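Local coordinates for protein L-ornithine N(5)-monooxygenase (Pseudomonas aeruginosa, PDB 3S5W) that hydroxylates the side-chain nitrogen of L-ornithine with FAD, NADPH and molecular oxygen, the first step toward hydroxamate siderophores such as pyoverdin, at residues E148-I153 / L165-R170. Numbering follows the deposited sequence.
With FAD (flavin-adenine dinucleotide), chain C.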
loop_
_atom_site.group_PDB
_atom_site.type_symbol
_atom_site.label_atom_id
_atom_site.label_comp_id
_atom_site.label_asym_id
_atom_site.label_seq_id
_atom_site.Cartn_x
_atom_site.Cartn_y
_atom_site.Cartn_z
ATOM N N GLU A 148 -3.063 -11.836 14.089
ATOM C CA GLU A 148 -3.845 -12.909 13.491
ATOM C C GLU A 148 -3.785 -12.805 11.980
ATOM O O GLU A 148 -4.287 -11.823 11.403
ATOM C CB GLU A 148 -5.302 -12.821 13.930
ATOM C CG GLU A 148 -5.547 -13.130 15.414
ATOM C CD GLU A 148 -6.956 -13.631 15.678
ATOM O OE1 GLU A 148 -7.533 -14.287 14.784
ATOM O OE2 GLU A 148 -7.496 -13.363 16.771
ATOM N N GLU A 149 -3.172 -13.808 11.357
ATOM C CA GLU A 149 -3.111 -13.905 9.903
ATOM C C GLU A 149 -4.256 -14.779 9.406
ATOM O O GLU A 149 -4.360 -15.948 9.827
ATOM C CB GLU A 149 -1.763 -14.479 9.465
ATOM C CG GLU A 149 -1.631 -14.645 7.948
ATOM C CD GLU A 149 -0.307 -15.225 7.502
ATOM O OE1 GLU A 149 0.514 -15.628 8.351
ATOM O OE2 GLU A 149 -0.091 -15.298 6.277
ATOM N N VAL A 150 -5.102 -14.221 8.534
ATOM C CA VAL A 150 -6.166 -14.994 7.913
ATOM C C VAL A 150 -5.526 -15.883 6.846
ATOM O O VAL A 150 -4.748 -15.407 5.988
ATOM C CB VAL A 150 -7.315 -14.125 7.332
ATOM C CG1 VAL A 150 -8.300 -14.970 6.559
ATOM C CG2 VAL A 150 -8.052 -13.406 8.435
ATOM N N LEU A 151 -5.799 -17.186 6.934
ATOM C CA LEU A 151 -5.201 -18.121 5.976
ATOM C C LEU A 151 -6.121 -18.456 4.794
ATOM O O LEU A 151 -5.662 -18.604 3.669
ATOM C CB LEU A 151 -4.745 -19.410 6.687
ATOM C CG LEU A 151 -3.842 -19.289 7.928
ATOM C CD1 LEU A 151 -3.694 -20.639 8.646
ATOM C CD2 LEU A 151 -2.465 -18.749 7.576
ATOM N N ARG A 152 -7.414 -18.599 5.056
ATOM C CA ARG A 152 -8.385 -18.965 4.011
ATOM C C ARG A 152 -9.815 -18.733 4.470
ATOM O O ARG A 152 -10.097 -18.678 5.663
ATOM C CB ARG A 152 -8.222 -20.436 3.562
ATOM C CG ARG A 152 -8.562 -21.453 4.633
ATOM C CD ARG A 152 -8.314 -22.923 4.171
ATOM N NE ARG A 152 -8.367 -23.812 5.337
ATOM C CZ ARG A 152 -7.339 -24.055 6.140
ATOM N NH1 ARG A 152 -6.156 -23.512 5.899
ATOM N NH2 ARG A 152 -7.492 -24.851 7.183
ATOM N N ILE A 153 -10.714 -18.626 3.503
ATOM C CA ILE A 153 -12.122 -18.429 3.761
ATOM C C ILE A 153 -12.826 -19.599 3.115
ATOM O O ILE A 153 -12.576 -19.881 1.945
ATOM C CB ILE A 153 -12.641 -17.125 3.115
ATOM C CG1 ILE A 153 -11.719 -15.944 3.466
ATOM C CG2 ILE A 153 -14.101 -16.853 3.524
ATOM C CD1 ILE A 153 -11.636 -15.631 4.950
ATOM N N LEU A 165 -19.686 -17.770 6.218
ATOM C CA LEU A 165 -18.332 -18.043 5.809
ATOM C C LEU A 165 -17.530 -18.415 7.021
ATOM O O LEU A 165 -17.743 -17.872 8.096
ATOM C CB LEU A 165 -17.714 -16.814 5.095
ATOM C CG LEU A 165 -18.313 -16.403 3.746
ATOM C CD1 LEU A 165 -17.833 -14.998 3.388
ATOM C CD2 LEU A 165 -17.977 -17.410 2.627
ATOM N N ARG A 166 -16.622 -19.364 6.835
ATOM C CA ARG A 166 -15.697 -19.764 7.878
ATOM C C ARG A 166 -14.393 -19.029 7.615
ATOM O O ARG A 166 -13.825 -19.162 6.528
ATOM C CB ARG A 166 -15.433 -21.281 7.827
ATOM C CG ARG A 166 -16.586 -22.146 8.301
ATOM C CD ARG A 166 -16.480 -23.614 7.752
ATOM N NE ARG A 166 -15.158 -24.206 7.979
ATOM C CZ ARG A 166 -14.764 -24.772 9.118
ATOM N NH1 ARG A 166 -15.597 -24.844 10.144
ATOM N NH2 ARG A 166 -13.535 -25.272 9.234
ATOM N N VAL A 167 -13.935 -18.253 8.595
ATOM C CA VAL A 167 -12.675 -17.537 8.466
ATOM C C VAL A 167 -11.641 -18.252 9.321
ATOM O O VAL A 167 -11.799 -18.341 10.539
ATOM C CB VAL A 167 -12.826 -16.032 8.893
ATOM C CG1 VAL A 167 -11.486 -15.281 8.746
ATOM C CG2 VAL A 167 -13.963 -15.339 8.115
ATOM N N ILE A 168 -10.590 -18.755 8.682
ATOM C CA ILE A 168 -9.552 -19.508 9.357
ATOM C C ILE A 168 -8.315 -18.623 9.536
ATOM O O ILE A 168 -7.743 -18.153 8.562
ATOM C CB ILE A 168 -9.137 -20.803 8.548
ATOM C CG1 ILE A 168 -10.263 -21.852 8.487
ATOM C CG2 ILE A 168 -7.942 -21.469 9.221
ATOM C CD1 ILE A 168 -11.452 -21.516 7.673
ATOM N N SER A 169 -7.900 -18.421 10.772
ATOM C CA SER A 169 -6.721 -17.619 11.047
ATOM C C SER A 169 -5.734 -18.346 11.971
ATOM O O SER A 169 -6.083 -19.358 12.616
ATOM C CB SER A 169 -7.124 -16.242 11.615
ATOM O OG SER A 169 -7.752 -16.338 12.886
ATOM N N ARG A 170 -4.508 -17.835 12.023
ATOM C CA ARG A 170 -3.465 -18.373 12.865
ATOM C C ARG A 170 -2.948 -17.202 13.705
ATOM O O ARG A 170 -2.732 -16.107 13.166
ATOM C CB ARG A 170 -2.343 -18.972 12.000
ATOM C CG ARG A 170 -1.157 -19.549 12.816
ATOM C CD ARG A 170 -0.121 -20.314 11.969
ATOM N NE ARG A 170 0.574 -19.468 10.996
ATOM C CZ ARG A 170 0.588 -19.680 9.678
ATOM N NH1 ARG A 170 -0.046 -20.727 9.146
ATOM N NH2 ARG A 170 1.248 -18.847 8.881
HETATM P PA FAD C . -2.608 -1.671 3.902
HETATM O O1A FAD C . -1.538 -2.303 3.094
HETATM O O2A FAD C . -2.240 -0.321 4.542
HETATM O O5B FAD C . -3.059 -2.674 5.098
HETATM C C5B FAD C . -3.249 -4.041 4.817
HETATM C C4B FAD C . -3.229 -4.717 6.177
HETATM O O4B FAD C . -3.548 -6.068 5.977
HETATM C C3B FAD C . -1.827 -4.685 6.777
HETATM O O3B FAD C . -1.860 -4.046 8.038
HETATM C C2B FAD C . -1.421 -6.160 6.886
HETATM O O2B FAD C . -0.783 -6.457 8.123
HETATM C C1B FAD C . -2.750 -6.853 6.849
HETATM N N9A FAD C . -2.755 -8.184 6.250
HETATM C C8A FAD C . -2.257 -8.574 5.010
HETATM N N7A FAD C . -2.560 -9.896 4.844
HETATM C C5A FAD C . -3.252 -10.315 5.938
HETATM C C6A FAD C . -3.797 -11.550 6.286
HETATM N N6A FAD C . -3.902 -12.531 5.375
HETATM N N1A FAD C . -4.450 -11.660 7.512
HETATM C C2A FAD C . -4.590 -10.593 8.376
HETATM N N3A FAD C . -4.049 -9.359 8.030
HETATM C C4A FAD C . -3.391 -9.238 6.828
HETATM N N1 FAD C . -1.111 6.256 -0.196
HETATM C C2 FAD C . -1.391 7.615 -0.118
HETATM O O2 FAD C . -2.501 8.032 -0.404
HETATM N N3 FAD C . -0.422 8.511 0.282
HETATM C C4 FAD C . 0.839 8.091 0.628
HETATM O O4 FAD C . 1.666 8.930 1.026
HETATM C C4X FAD C . 1.137 6.718 0.536
HETATM N N5 FAD C . 2.407 6.263 0.859
HETATM C C5X FAD C . 2.702 4.913 0.756
HETATM C C6 FAD C . 3.991 4.467 1.085
HETATM C C7 FAD C . 4.318 3.121 0.992
HETATM C C7M FAD C . 5.726 2.717 1.352
HETATM C C8 FAD C . 3.361 2.220 0.542
HETATM C C8M FAD C . 3.643 0.750 0.420
HETATM C C9 FAD C . 2.079 2.650 0.214
HETATM C C9A FAD C . 1.724 4.000 0.334
HETATM N N10 FAD C . 0.441 4.454 0.007
HETATM C C10 FAD C . 0.162 5.813 0.092
HETATM C "C1'" FAD C . -0.626 3.537 -0.507
HETATM C "C2'" FAD C . -1.231 2.601 0.559
HETATM O "O2'" FAD C . -1.676 1.469 -0.197
HETATM C "C3'" FAD C . -2.412 3.283 1.233
HETATM O "O3'" FAD C . -2.031 4.527 1.855
HETATM C "C4'" FAD C . -3.030 2.396 2.343
HETATM O "O4'" FAD C . -1.992 1.912 3.187
HETATM C "C5'" FAD C . -3.940 1.252 1.824
HETATM O "O5'" FAD C . -4.691 0.785 2.929
HETATM P P FAD C . -5.219 -0.739 3.058
HETATM O O1P FAD C . -5.811 -0.835 4.443
HETATM O O2P FAD C . -6.120 -0.991 1.881
HETATM O O3P FAD C . -3.884 -1.606 2.944
#
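Val150, Ile153, Val167 and Leu165 form the tightly packed face of this antiparallel strand pair. CG1 of Val167 sits 3.8 Å from CD1 of Ile153 and also touches CG1 of Val150, while CG2 of Ile153 lies against CB of Leu165. Leu184 and Leu387 border the Ile153–Leu165 end of this face. Toward Ser169 the same face turns polar: its hydroxyl donates to OE1 of Glu148 over 2.8 Å, nearly along the C-O axis of the carboxylate oxygen, which also pairs with Arg179. With chi1 at 65°, OG stands between the backbone N and carbonyl carbon, within reach of that oxygen.

The strands belong to the hairpin 148-158/161-171, and a classic beta bulge shifts their register by one between Val150 and Arg152. Two successive residues bond to Ile168: Leu151 N gives to Ile168 O (2.7 Å), and Ile168 N gives to Arg152 O (3.1 Å). The outer edge of strand 148-153 reads the FAD adenine with its backbone, Val150 N donating to N1A (2.8 Å) and Val150 O accepting from N6A (3.1 Å).

The other face is more open to solvent: Arg170 is exposed, Glu149, Leu151 and Arg152 partly so, and Ile168 stays buried. CD2 of Leu151 covers one face of the Arg170 guanidinium, 3.5 Å from NH1, and the two side chains cross at about a right angle. Glu149 runs alongside Arg170, its OE1 salt-bridged to NH2 at 3.3 Å; planes 81° apart exclude a flat two-pronged pairing. CG2 of Ile168 lies over the Arg152 guanidinium, offset toward its rim, while Arg152 NE pairs with Glu154.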